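Local coordinates for protein monoglyceride lipase (PDB 4ZWN) that hydrolyses monoacylglycerides to free fatty acids and glycerol, and also takes part in the breakdown of fatty acid ethyl esters, at residues A[78-83]-A[315-320]; A[243-246]-A[252-255]; A[34-39]-A[99-104]; A[24-29]-A[217-222]. The protein carries 2 engineered substitutions. One frame throughout, in Å; residues are numbered along the deposited sequence.

Contact 1: A[78-83]-A[315-320]; sequences FRLMDH and TVFNDM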
loop_
_atom_site.group_PDB
_atom_site.type_symbol
_atom_site.label_atom_id
_atom_site.label_comp_id
_atom_site.label_asym_id
_atom_site.label_seq_id
_atom_site.Cartn_x
_atom_site.Cartn_y
_atom_site.Cartn_z
ATOM N N PHE A 78 8.314 3.429 -7.419
ATOM C CA PHE A 78 9.552 3.216 -8.170
ATOM C C PHE A 78 10.737 2.969 -7.245
ATOM O O PHE A 78 11.513 2.039 -7.452
ATOM C CB PHE A 78 9.865 4.412 -9.074
ATOM C CG PHE A 78 9.122 4.405 -10.381
ATOM C CD1 PHE A 78 8.162 3.440 -10.647
ATOM C CD2 PHE A 78 9.396 5.356 -11.349
ATOM C CE1 PHE A 78 7.479 3.434 -11.853
ATOM C CE2 PHE A 78 8.720 5.353 -12.554
ATOM C CZ PHE A 78 7.760 4.390 -12.805
ATOM N N ARG A 79 10.868 3.820 -6.233
ATOM C CA ARG A 79 11.970 3.748 -5.282
ATOM C C ARG A 79 12.031 2.373 -4.618
ATOM O O ARG A 79 13.106 1.795 -4.459
ATOM C CB ARG A 79 11.819 4.852 -4.233
ATOM C CG ARG A 79 13.065 5.193 -3.434
ATOM C CD ARG A 79 12.741 6.315 -2.450
ATOM N NE ARG A 79 13.898 6.768 -1.680
ATOM C CZ ARG A 79 13.845 7.716 -0.747
ATOM N NH1 ARG A 79 12.691 8.310 -0.467
ATOM N NH2 ARG A 79 14.942 8.070 -0.092
ATOM N N LEU A 80 10.868 1.843 -4.254
ATOM C CA LEU A 80 10.795 0.544 -3.591
ATOM C C LEU A 80 11.106 -0.603 -4.549
ATOM O O LEU A 80 11.899 -1.489 -4.234
ATOM C CB LEU A 80 9.414 0.342 -2.972
ATOM C CG LEU A 80 9.172 -1.012 -2.310
ATOM C CD1 LEU A 80 10.186 -1.255 -1.195
ATOM C CD2 LEU A 80 7.747 -1.088 -1.782
ATOM N N MET A 81 10.470 -0.580 -5.716
ATOM C CA MET A 81 10.652 -1.625 -6.716
ATOM C C MET A 81 12.086 -1.675 -7.240
ATOM O O MET A 81 12.604 -2.749 -7.549
ATOM C CB MET A 81 9.675 -1.421 -7.876
ATOM C CG MET A 81 8.220 -1.579 -7.474
ATOM S SD MET A 81 7.044 -1.528 -8.840
ATOM C CE MET A 81 7.107 0.207 -9.281
ATOM N N ASP A 82 12.722 -0.512 -7.337
ATOM C CA ASP A 82 14.104 -0.433 -7.793
ATOM C C ASP A 82 15.041 -1.145 -6.818
ATOM O O ASP A 82 15.883 -1.944 -7.227
ATOM C CB ASP A 82 14.531 1.026 -7.971
ATOM C CG ASP A 82 15.826 1.166 -8.759
ATOM O OD1 ASP A 82 16.029 0.388 -9.717
ATOM O OD2 ASP A 82 16.639 2.055 -8.422
ATOM N N HIS A 83 14.886 -0.860 -5.527
ATOM C CA HIS A 83 15.717 -1.486 -4.501
ATOM C C HIS A 83 15.427 -2.979 -4.371
ATOM O O HIS A 83 16.338 -3.774 -4.148
ATOM C CB HIS A 83 15.522 -0.799 -3.145
ATOM C CG HIS A 83 16.243 0.506 -3.015
ATOM N ND1 HIS A 83 15.865 1.640 -3.704
ATOM C CD2 HIS A 83 17.319 0.860 -2.273
ATOM C CE1 HIS A 83 16.676 2.634 -3.391
ATOM N NE2 HIS A 83 17.567 2.188 -2.526
ATOM N N THR A 315 16.896 2.594 6.216
ATOM C CA THR A 315 16.594 1.877 7.451
ATOM C C THR A 315 15.324 1.045 7.301
ATOM O O THR A 315 15.269 -0.119 7.707
ATOM C CB THR A 315 16.419 2.848 8.637
ATOM O OG1 THR A 315 17.578 3.683 8.754
ATOM C CG2 THR A 315 16.208 2.080 9.934
ATOM N N VAL A 316 14.308 1.656 6.702
ATOM C CA VAL A 316 13.015 1.010 6.530
ATOM C C VAL A 316 13.084 -0.140 5.524
ATOM O O VAL A 316 12.584 -1.234 5.791
ATOM C CB VAL A 316 11.945 2.035 6.094
ATOM C CG1 VAL A 316 10.700 1.338 5.613
ATOM C CG2 VAL A 316 11.612 2.970 7.252
ATOM N N PHE A 317 13.721 0.097 4.380
ATOM C CA PHE A 317 13.816 -0.930 3.345
ATOM C C PHE A 317 14.692 -2.107 3.762
ATOM O O PHE A 317 14.395 -3.256 3.430
ATOM C CB PHE A 317 14.352 -0.349 2.036
ATOM C CG PHE A 317 14.675 -1.397 1.009
ATOM C CD1 PHE A 317 13.664 -2.025 0.303
ATOM C CD2 PHE A 317 15.988 -1.772 0.766
ATOM C CE1 PHE A 317 13.956 -2.998 -0.637
ATOM C CE2 PHE A 317 16.284 -2.747 -0.169
ATOM C CZ PHE A 317 15.266 -3.361 -0.871
ATOM N N ASN A 318 15.780 -1.823 4.472
ATOM C CA ASN A 318 16.669 -2.886 4.927
ATOM C C ASN A 318 15.962 -3.852 5.862
ATOM O O ASN A 318 16.218 -5.057 5.828
ATOM C CB ASN A 318 17.906 -2.307 5.615
ATOM C CG ASN A 318 18.894 -1.723 4.630
ATOM O OD1 ASN A 318 18.834 -2.009 3.432
ATOM N ND2 ASN A 318 19.813 -0.902 5.128
ATOM N N ASP A 319 15.068 -3.331 6.694
ATOM C CA ASP A 319 14.312 -4.191 7.593
ATOM C C ASP A 319 13.372 -5.082 6.790
ATOM O O ASP A 319 13.205 -6.261 7.098
ATOM C CB ASP A 319 13.537 -3.365 8.620
ATOM C CG ASP A 319 14.437 -2.769 9.687
ATOM O OD1 ASP A 319 15.583 -3.248 9.831
ATOM O OD2 ASP A 319 14.001 -1.829 10.385
ATOM N N MET A 320 12.772 -4.518 5.748
ATOM C CA MET A 320 11.880 -5.281 4.884
ATOM C C MET A 320 12.658 -6.324 4.087
ATOM O O MET A 320 12.225 -7.470 3.954
ATOM C CB MET A 320 11.121 -4.348 3.939
ATOM C CG MET A 320 10.309 -5.074 2.880
ATOM S SD MET A 320 9.291 -3.954 1.904
ATOM C CE MET A 320 8.695 -5.064 0.629
#
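The backbone carbonyl oxygen Arg79 O is gripped twice by His83, the residue whose CB lies on the ring of Phe317: His83 ND1 donates to Arg79 O at 2.9 Å, and His83 N reaches the same oxygen in a weak bond of 3.4 Å. The ND1 bond fixes how the imidazole is turned. His83 CB then stands over one face of Phe317, 3.6 Å from the ring centroid, a CH-pi contact. The imidazole follows with its edge toward that face, a T-shaped pair with the planes at 67° and the centroids 5.3 Å apart. Phe317 can offer this face because its CG is anti to the backbone N (chi1 171°), which sends the ring toward 78-83. Leu80 comes in at the rim instead, its CD1 3.9 Å from Phe317 CD1 and near the ring plane. The same methyl lies 4.2 Å from Met320 SD. A leucine in place of Phe317 would probably leave His83 CB and the imidazole edge without their aromatic face. The two short helical segments approach to 11.5 Å between axes and cross at -46°, a spacing filled by the Phe317 ring, Leu80, Met320 and His83, whose backbone O also lies by the ring. Helix 78-86 lies against strands 44-51 and 89-94 through Met81, while helix 310-326 rests on strand 292-297 through Val316, whose side chain touches Tyr297.

Contact 2: A[243-246]-A[252-255]; sequences GAKL and NYIQ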
loop_
_atom_site.group_PDB
_atom_site.type_symbol
_atom_site.label_atom_id
_atom_site.label_comp_id
_atom_site.label_asym_id
_atom_site.label_seq_id
_atom_site.Cartn_x
_atom_site.Cartn_y
_atom_site.Cartn_z
ATOM N N GLY A 243 -10.528 0.203 7.776
ATOM C CA GLY A 243 -9.562 0.289 8.858
ATOM C C GLY A 243 -10.196 0.302 10.236
ATOM O O GLY A 243 -9.666 -0.293 11.174
ATOM N N ALA A 244 -11.330 0.985 10.358
ATOM C CA ALA A 244 -12.043 1.064 11.626
ATOM C C ALA A 244 -12.489 -0.316 12.088
ATOM O O ALA A 244 -12.525 -0.599 13.287
ATOM C CB ALA A 244 -13.242 1.994 11.505
ATOM N N LYS A 245 -12.833 -1.169 11.126
ATOM C CA LYS A 245 -13.260 -2.531 11.419
ATOM C C LYS A 245 -12.147 -3.294 12.123
ATOM O O LYS A 245 -12.395 -4.065 13.052
ATOM C CB LYS A 245 -13.670 -3.256 10.134
ATOM C CG LYS A 245 -13.977 -4.739 10.329
ATOM C CD LYS A 245 -14.354 -5.403 9.015
ATOM C CE LYS A 245 -13.267 -5.199 7.970
ATOM N NZ LYS A 245 -13.662 -5.723 6.633
ATOM N N LEU A 246 -10.917 -3.067 11.680
ATOM C CA LEU A 246 -9.765 -3.719 12.281
ATOM C C LEU A 246 -9.478 -3.162 13.672
ATOM O O LEU A 246 -9.093 -3.902 14.574
ATOM C CB LEU A 246 -8.536 -3.567 11.383
ATOM C CG LEU A 246 -8.612 -4.323 10.056
ATOM C CD1 LEU A 246 -7.311 -4.187 9.276
ATOM C CD2 LEU A 246 -8.955 -5.787 10.296
ATOM N N ASN A 252 -13.715 -10.439 18.050
ATOM C CA ASN A 252 -12.443 -11.043 17.676
ATOM C C ASN A 252 -12.356 -11.407 16.202
ATOM O O ASN A 252 -11.956 -12.519 15.849
ATOM C CB ASN A 252 -12.176 -12.286 18.528
ATOM C CG ASN A 252 -11.747 -11.937 19.929
ATOM O OD1 ASN A 252 -11.402 -10.790 20.201
ATOM N ND2 ASN A 252 -11.753 -12.919 20.824
ATOM N N TYR A 253 -12.732 -10.460 15.347
ATOM C CA TYR A 253 -12.687 -10.670 13.909
ATOM C C TYR A 253 -11.292 -11.073 13.445
ATOM O O TYR A 253 -11.135 -11.976 12.622
ATOM C CB TYR A 253 -13.134 -9.411 13.172
ATOM C CG TYR A 253 -13.002 -9.520 11.675
ATOM C CD1 TYR A 253 -13.959 -10.186 10.923
ATOM C CD2 TYR A 253 -11.921 -8.956 11.009
ATOM C CE1 TYR A 253 -13.843 -10.292 9.550
ATOM C CE2 TYR A 253 -11.796 -9.053 9.635
ATOM C CZ TYR A 253 -12.760 -9.723 8.912
ATOM O OH TYR A 253 -12.639 -9.822 7.545
ATOM N N ILE A 254 -10.282 -10.398 13.983
ATOM C CA ILE A 254 -8.908 -10.646 13.580
ATOM C C ILE A 254 -8.448 -12.037 14.004
ATOM O O ILE A 254 -7.929 -12.796 13.187
ATOM C CB ILE A 254 -7.957 -9.581 14.161
ATOM C CG1 ILE A 254 -8.372 -8.192 13.666
ATOM C CG2 ILE A 254 -6.516 -9.889 13.778
ATOM C CD1 ILE A 254 -7.508 -7.065 14.174
ATOM N N GLN A 255 -8.656 -12.374 15.276
ATOM C CA GLN A 255 -8.239 -13.672 15.800
ATOM C C GLN A 255 -8.877 -14.836 15.045
ATOM O O GLN A 255 -8.254 -15.878 14.859
ATOM C CB GLN A 255 -8.578 -13.791 17.290
ATOM C CG GLN A 255 -7.781 -12.877 18.202
ATOM C CD GLN A 255 -8.429 -11.524 18.389
ATOM O OE1 GLN A 255 -9.247 -11.096 17.573
ATOM N NE2 GLN A 255 -8.070 -10.841 19.470
HETATM O O HOH W 1 -11.283 -8.240 6.287
HETATM O O HOH W 2 -15.277 -8.053 6.153
#
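Tyr253, in the first turn of helix 253-257, meets two residues of 243-246. Its edge faces Leu246, with Tyr253 CE2 4.4 Å from Leu246 CD2 near the ring plane, a loose apolar contact. Its hydroxyl faces Lys245 without bonding to it directly, since Tyr253 OH and Lys245 NZ are 4.3 Å apart. Water joins them instead: one molecule accepts from Lys245 NZ at 2.9 Å and lies a weak 3.5 Å from Tyr253 OH. A second water lies between the same two groups, but its distance to the hydroxyl is too short to be trusted. The lysine chain runs extended except for a bend at its third torsion (chi3 56°). Ile254 comes next and carries the closest approach, with Ile254 CD1 3.6 Å from the backbone oxygen Leu246 O. Its CG1 meets Leu246 CD2 at 4.2 Å, the two side chains crossing at about a right angle. The segments belong to consecutive helices, 233-248 and 253-257, joined by a short connection, and no direct hydrogen bond spans them. Helix 145-156, which begins within the GXSXG motif just after Ser144, touches Lys245 and Leu246 through Asn152 and Tyr253 through Cys155, while Phe283 of helix 277-286 packs on both Leu246 and Ile254.

Contact 3: A[34-39]-A[99-104]; sequences PELQYE and AGVTSP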
loop_
_atom_site.group_PDB
_atom_site.type_symbol
_atom_site.label_atom_id
_atom_site.label_comp_id
_atom_site.label_asym_id
_atom_site.label_seq_id
_atom_site.Cartn_x
_atom_site.Cartn_y
_atom_site.Cartn_z
ATOM N N PRO A 34 10.361 -0.749 -16.078
ATOM C CA PRO A 34 9.475 -1.612 -16.870
ATOM C C PRO A 34 8.457 -0.839 -17.703
ATOM O O PRO A 34 8.140 0.318 -17.423
ATOM C CB PRO A 34 8.759 -2.453 -15.808
ATOM C CG PRO A 34 9.661 -2.413 -14.623
ATOM C CD PRO A 34 10.276 -1.051 -14.641
ATOM N N GLU A 35 7.955 -1.503 -18.735
ATOM C CA GLU A 35 6.921 -0.966 -19.612
ATOM C C GLU A 35 5.632 -0.742 -18.819
ATOM O O GLU A 35 5.188 -1.628 -18.094
ATOM C CB GLU A 35 6.664 -1.941 -20.761
ATOM C CG GLU A 35 5.423 -1.706 -21.611
ATOM C CD GLU A 35 5.237 -2.759 -22.699
ATOM O OE1 GLU A 35 6.192 -3.514 -22.964
ATOM O OE2 GLU A 35 4.130 -2.839 -23.280
ATOM N N LEU A 36 5.031 0.439 -18.916
ATOM C CA LEU A 36 3.703 0.609 -18.323
ATOM C C LEU A 36 2.705 -0.164 -19.223
ATOM O O LEU A 36 2.501 0.209 -20.419
ATOM C CB LEU A 36 3.332 2.096 -18.152
ATOM C CG LEU A 36 2.320 2.383 -17.033
ATOM C CD1 LEU A 36 2.327 3.829 -16.540
ATOM C CD2 LEU A 36 0.928 2.003 -17.493
ATOM N N GLN A 37 2.112 -1.233 -18.649
ATOM C CA GLN A 37 1.294 -2.227 -19.366
ATOM C C GLN A 37 -0.180 -2.083 -18.993
ATOM O O GLN A 37 -0.526 -1.654 -17.878
ATOM C CB GLN A 37 1.785 -3.610 -19.007
ATOM C CG GLN A 37 2.025 -4.615 -20.096
ATOM C CD GLN A 37 3.017 -5.689 -19.692
ATOM O OE1 GLN A 37 3.872 -5.473 -18.841
ATOM N NE2 GLN A 37 2.891 -6.864 -20.293
ATOM N N TYR A 38 -1.056 -2.485 -19.900
ATOM C CA TYR A 38 -2.481 -2.371 -19.649
ATOM C C TYR A 38 -3.236 -3.693 -19.771
ATOM O O TYR A 38 -2.880 -4.566 -20.554
ATOM C CB TYR A 38 -3.085 -1.326 -20.603
ATOM C CG TYR A 38 -2.582 0.089 -20.378
ATOM C CD1 TYR A 38 -1.451 0.556 -21.030
ATOM C CD2 TYR A 38 -3.227 0.947 -19.491
ATOM C CE1 TYR A 38 -0.977 1.855 -20.817
ATOM C CE2 TYR A 38 -2.766 2.240 -19.271
ATOM C CZ TYR A 38 -1.643 2.690 -19.934
ATOM O OH TYR A 38 -1.208 3.975 -19.700
ATOM N N GLU A 39 -4.273 -3.831 -18.956
ATOM C CA GLU A 39 -5.105 -5.024 -18.957
ATOM C C GLU A 39 -6.525 -4.686 -18.539
ATOM O O GLU A 39 -6.733 -3.983 -17.550
ATOM C CB GLU A 39 -4.534 -6.095 -18.025
ATOM C CG GLU A 39 -5.440 -7.287 -17.861
ATOM C CD GLU A 39 -4.756 -8.438 -17.172
ATOM O OE1 GLU A 39 -3.510 -8.511 -17.237
ATOM O OE2 GLU A 39 -5.465 -9.267 -16.565
ATOM N N ALA A 99 -7.916 5.291 -9.363
ATOM C CA ALA A 99 -6.615 5.928 -9.193
ATOM C C ALA A 99 -5.722 5.783 -10.422
ATOM O O ALA A 99 -5.969 4.944 -11.290
ATOM C CB ALA A 99 -5.914 5.354 -7.972
ATOM N N GLY A 100 -4.684 6.614 -10.482
ATOM C CA GLY A 100 -3.666 6.514 -11.513
ATOM C C GLY A 100 -4.187 6.607 -12.933
ATOM O O GLY A 100 -5.147 7.325 -13.204
ATOM N N VAL A 101 -3.547 5.872 -13.840
ATOM C CA VAL A 101 -3.925 5.880 -15.248
ATOM C C VAL A 101 -5.092 4.934 -15.522
ATOM O O VAL A 101 -5.633 4.904 -16.628
ATOM C CB VAL A 101 -2.737 5.490 -16.155
ATOM C CG1 VAL A 101 -1.580 6.461 -15.965
ATOM C CG2 VAL A 101 -2.296 4.062 -15.871
ATOM N N THR A 102 -5.475 4.162 -14.509
ATOM C CA THR A 102 -6.592 3.230 -14.624
ATOM C C THR A 102 -7.922 3.969 -14.723
ATOM O O THR A 102 -8.794 3.602 -15.512
ATOM C CB THR A 102 -6.643 2.263 -13.423
ATOM O OG1 THR A 102 -5.466 1.447 -13.416
ATOM C CG2 THR A 102 -7.873 1.367 -13.499
ATOM N N SER A 103 -8.067 5.018 -13.921
ATOM C CA SER A 103 -9.317 5.767 -13.870
ATOM C C SER A 103 -9.098 7.276 -13.911
ATOM O O SER A 103 -9.110 7.935 -12.872
ATOM C CB SER A 103 -10.096 5.390 -12.612
ATOM O OG SER A 103 -10.373 4.002 -12.589
ATOM N N PRO A 104 -8.894 7.829 -15.118
ATOM C CA PRO A 104 -8.719 9.274 -15.293
ATOM C C PRO A 104 -10.041 10.026 -15.475
ATOM O O PRO A 104 -11.045 9.434 -15.875
ATOM C CB PRO A 104 -7.872 9.360 -16.562
ATOM C CG PRO A 104 -8.316 8.185 -17.363
ATOM C CD PRO A 104 -8.664 7.094 -16.376
#
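Leu36 and Tyr38 come to Val101 from a backbone that runs extended into strand 37-41, whereas 99-104 is an irregular turn. The nearest CA atoms, Tyr38 CA and Thr102 CA, are 8.6 Å apart, and no hydrogen bond spans the segments. The turn curls back on itself through two weak bonds to Ala99 O, from Thr102 N at 3.3 Å and from Ser103 N at 3.4 Å. Gly100 takes a positive phi of 57° just before Val101. In the alpha/beta-hydrolase sheet, strand 37-41 is an outermost strand paired antiparallel with 44-51, and 99-104 belongs to the loop that leaves strand 89-94 for helix 113-134; the contact therefore ties the sheet's edge to a connecting loop at the surface. One branch of Val101 does most of the touching. With CG1 anti to the carbonyl carbon (chi1 -60°), CG2 sits between the backbone N and the carbonyl carbon and points out to both partners. Tyr38 CE2 is 3.9 Å from Val101 CG2, and Tyr38 OH lies 4.0 Å from the same methyl, Val101 CG2; the tyrosine and valine side chains cross at about a right angle. Leu36 CD2 reaches Val101 CG2 at 4.2 Å, the two side chains sliding past each other in opposite directions. Beyond the pair, Met225 also touches Val101, Lys45 makes a cation-pi contact with Tyr38, and Val101 N donates to Asp95 OD2.

Contact 4: A[24-29]-A[217-222]; sequences PYPYKV and RAFLGS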
loop_
_atom_site.group_PDB
_atom_site.type_symbol
_atom_site.label_atom_id
_atom_site.label_comp_id
_atom_site.label_asym_id
_atom_site.label_seq_id
_atom_site.Cartn_x
_atom_site.Cartn_y
_atom_site.Cartn_z
ATOM N N PRO A 24 11.493 18.006 -10.131
ATOM C CA PRO A 24 11.890 16.679 -10.615
ATOM C C PRO A 24 11.753 15.583 -9.561
ATOM O O PRO A 24 11.782 15.865 -8.364
ATOM C CB PRO A 24 13.358 16.881 -10.990
ATOM C CG PRO A 24 13.830 17.914 -10.028
ATOM C CD PRO A 24 12.661 18.849 -9.819
ATOM N N TYR A 25 11.606 14.344 -10.020
ATOM C CA TYR A 25 11.596 13.188 -9.133
ATOM C C TYR A 25 12.979 13.018 -8.511
ATOM O O TYR A 25 13.944 12.714 -9.211
ATOM C CB TYR A 25 11.178 11.931 -9.901
ATOM C CG TYR A 25 10.997 10.696 -9.046
ATOM C CD1 TYR A 25 10.115 10.689 -7.972
ATOM C CD2 TYR A 25 11.690 9.526 -9.330
ATOM C CE1 TYR A 25 9.943 9.556 -7.196
ATOM C CE2 TYR A 25 11.524 8.390 -8.563
ATOM C CZ TYR A 25 10.651 8.410 -7.497
ATOM O OH TYR A 25 10.488 7.277 -6.733
ATOM N N PRO A 26 13.078 13.224 -7.189
ATOM C CA PRO A 26 14.356 13.272 -6.468
ATOM C C PRO A 26 15.170 11.986 -6.566
ATOM O O PRO A 26 16.393 12.032 -6.443
ATOM C CB PRO A 26 13.928 13.523 -5.015
ATOM C CG PRO A 26 12.569 14.127 -5.118
ATOM C CD PRO A 26 11.937 13.447 -6.288
ATOM N N TYR A 27 14.506 10.857 -6.780
ATOM C CA TYR A 27 15.201 9.575 -6.784
ATOM C C TYR A 27 15.649 9.171 -8.186
ATOM O O TYR A 27 14.905 9.307 -9.158
ATOM C CB TYR A 27 14.313 8.481 -6.182
ATOM C CG TYR A 27 14.938 7.106 -6.232
ATOM C CD1 TYR A 27 15.989 6.766 -5.389
ATOM C CD2 TYR A 27 14.477 6.146 -7.123
ATOM C CE1 TYR A 27 16.565 5.510 -5.435
ATOM C CE2 TYR A 27 15.045 4.889 -7.175
ATOM C CZ TYR A 27 16.088 4.577 -6.330
ATOM O OH TYR A 27 16.652 3.323 -6.384
ATOM N N LYS A 28 16.880 8.676 -8.271
ATOM C CA LYS A 28 17.442 8.179 -9.519
ATOM C C LYS A 28 17.314 6.661 -9.579
ATOM O O LYS A 28 17.960 5.953 -8.809
ATOM C CB LYS A 28 18.913 8.586 -9.648
ATOM C CG LYS A 28 19.179 10.084 -9.539
ATOM C CD LYS A 28 18.744 10.816 -10.798
ATOM C CE LYS A 28 19.505 12.122 -10.972
ATOM N NZ LYS A 28 19.169 12.787 -12.263
ATOM N N VAL A 29 16.477 6.165 -10.483
ATOM C CA VAL A 29 16.295 4.725 -10.634
ATOM C C VAL A 29 17.583 4.097 -11.159
ATOM O O VAL A 29 18.198 4.612 -12.090
ATOM C CB VAL A 29 15.120 4.396 -11.577
ATOM C CG1 VAL A 29 14.930 2.890 -11.694
ATOM C CG2 VAL A 29 13.845 5.057 -11.080
ATOM N N ARG A 217 8.819 16.510 -1.233
ATOM C CA ARG A 217 7.685 17.405 -1.041
ATOM C C ARG A 217 7.448 18.257 -2.286
ATOM O O ARG A 217 6.319 18.375 -2.766
ATOM C CB ARG A 217 7.912 18.308 0.170
ATOM C CG ARG A 217 7.123 17.922 1.403
ATOM C CD ARG A 217 7.320 18.949 2.506
ATOM N NE ARG A 217 7.971 18.375 3.678
ATOM C CZ ARG A 217 8.399 19.084 4.716
ATOM N NH1 ARG A 217 8.251 20.402 4.728
ATOM N NH2 ARG A 217 8.979 18.476 5.742
ATOM N N ALA A 218 8.525 18.845 -2.801
ATOM C CA ALA A 218 8.446 19.708 -3.974
ATOM C C ALA A 218 7.959 18.936 -5.193
ATOM O O ALA A 218 7.141 19.433 -5.968
ATOM C CB ALA A 218 9.797 20.342 -4.253
ATOM N N PHE A 219 8.467 17.719 -5.358
ATOM C CA PHE A 219 8.048 16.854 -6.453
ATOM C C PHE A 219 6.561 16.521 -6.378
ATOM O O PHE A 219 5.839 16.640 -7.367
ATOM C CB PHE A 219 8.864 15.560 -6.456
ATOM C CG PHE A 219 8.172 14.410 -7.132
ATOM C CD1 PHE A 219 8.116 14.333 -8.514
ATOM C CD2 PHE A 219 7.576 13.403 -6.385
ATOM C CE1 PHE A 219 7.480 13.276 -9.139
ATOM C CE2 PHE A 219 6.939 12.345 -7.004
ATOM C CZ PHE A 219 6.890 12.280 -8.382
ATOM N N LEU A 220 6.119 16.099 -5.197
ATOM C CA LEU A 220 4.745 15.653 -4.999
ATOM C C LEU A 220 3.748 16.783 -5.239
ATOM O O LEU A 220 2.707 16.582 -5.865
ATOM C CB LEU A 220 4.570 15.088 -3.589
ATOM C CG LEU A 220 3.319 14.243 -3.352
ATOM C CD1 LEU A 220 3.331 13.014 -4.248
ATOM C CD2 LEU A 220 3.218 13.844 -1.891
ATOM N N GLY A 221 4.079 17.971 -4.746
ATOM C CA GLY A 221 3.217 19.129 -4.898
ATOM C C GLY A 221 3.133 19.637 -6.326
ATOM O O GLY A 221 2.189 20.339 -6.687
ATOM N N SER A 222 4.121 19.281 -7.141
ATOM C CA SER A 222 4.176 19.746 -8.524
ATOM C C SER A 222 3.798 18.649 -9.512
ATOM O O SER A 222 3.609 18.912 -10.698
ATOM C CB SER A 222 5.573 20.273 -8.854
ATOM O OG SER A 222 5.951 21.309 -7.967
#
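Aromatic contact joins Tyr25 and Phe219: the edge of Tyr25 turns toward the face of Phe219 in a T-shaped pair, with centroids 5.0 Å apart and planes at 61°. The nearest ring atom is Tyr25 CD1, which lies over that face, offset toward the rim and 3.6 Å from Phe219 CZ. Phe219 is set for this by its first torsion, which places CG anti to the backbone N (chi1 156°) and throws the ring out from the helix toward 24-29. The backbone of Tyr25 adds to the fit, its CA being 3.7 Å from Phe219 CD1. Aliphatic contact comes from Pro26, whose ring carbon CD packs on Phe219 CB at 3.7 Å, the two side chains crossing at about a right angle. A carbonyl also takes part without bonding: Pro24 O is 3.5 Å from Phe219 CB. Within 217-222, Ser222 OG donates to Ala218 O at 3.0 Å, with a C=O...donor angle of 160°. Further out, Lys75 makes a cation-pi contact with Tyr25 and also touches Phe219, and Tyr216 of helix 214-222 packs on Pro26. Putting an alanine at Phe219 would probably open a gap under Tyr25 CD1 and leave the tyrosine edge without its aromatic partner. Helix 214-222 lies in the long insertion between strands 165-169 and 264-269, which in this family probably corresponds to the cap. Since no hydrogen bond or salt bridge crosses between 24-29 and 217-222, the contact of these segments rests on packing and ring contact around Phe219.

In the fold
Contacts 1 and 4 are the one pair that touch: their centres are about 17 Å apart, and Tyr27 of 24-29 meets Asp82 and His83 of 78-83. Tyr27 OH and Asp82 OD2 probably share a hydrogen bond, although their separation is too short to be reliable. The N-terminal arm thus links helix 214-222 to helix 78-86, which contact 1 joins to helix 310-326. Contact 3 comes within about 6 Å of contact 1 and 7 Å of contact 4, nearest atoms, without touching either. Contact 2 lies across the chain's centre from the others, 28 to 36 Å away centre to centre. All four lie away from Ser144, Asp272 and His302, though the Leu80 side chain comes near the GXSXG motif without touching it.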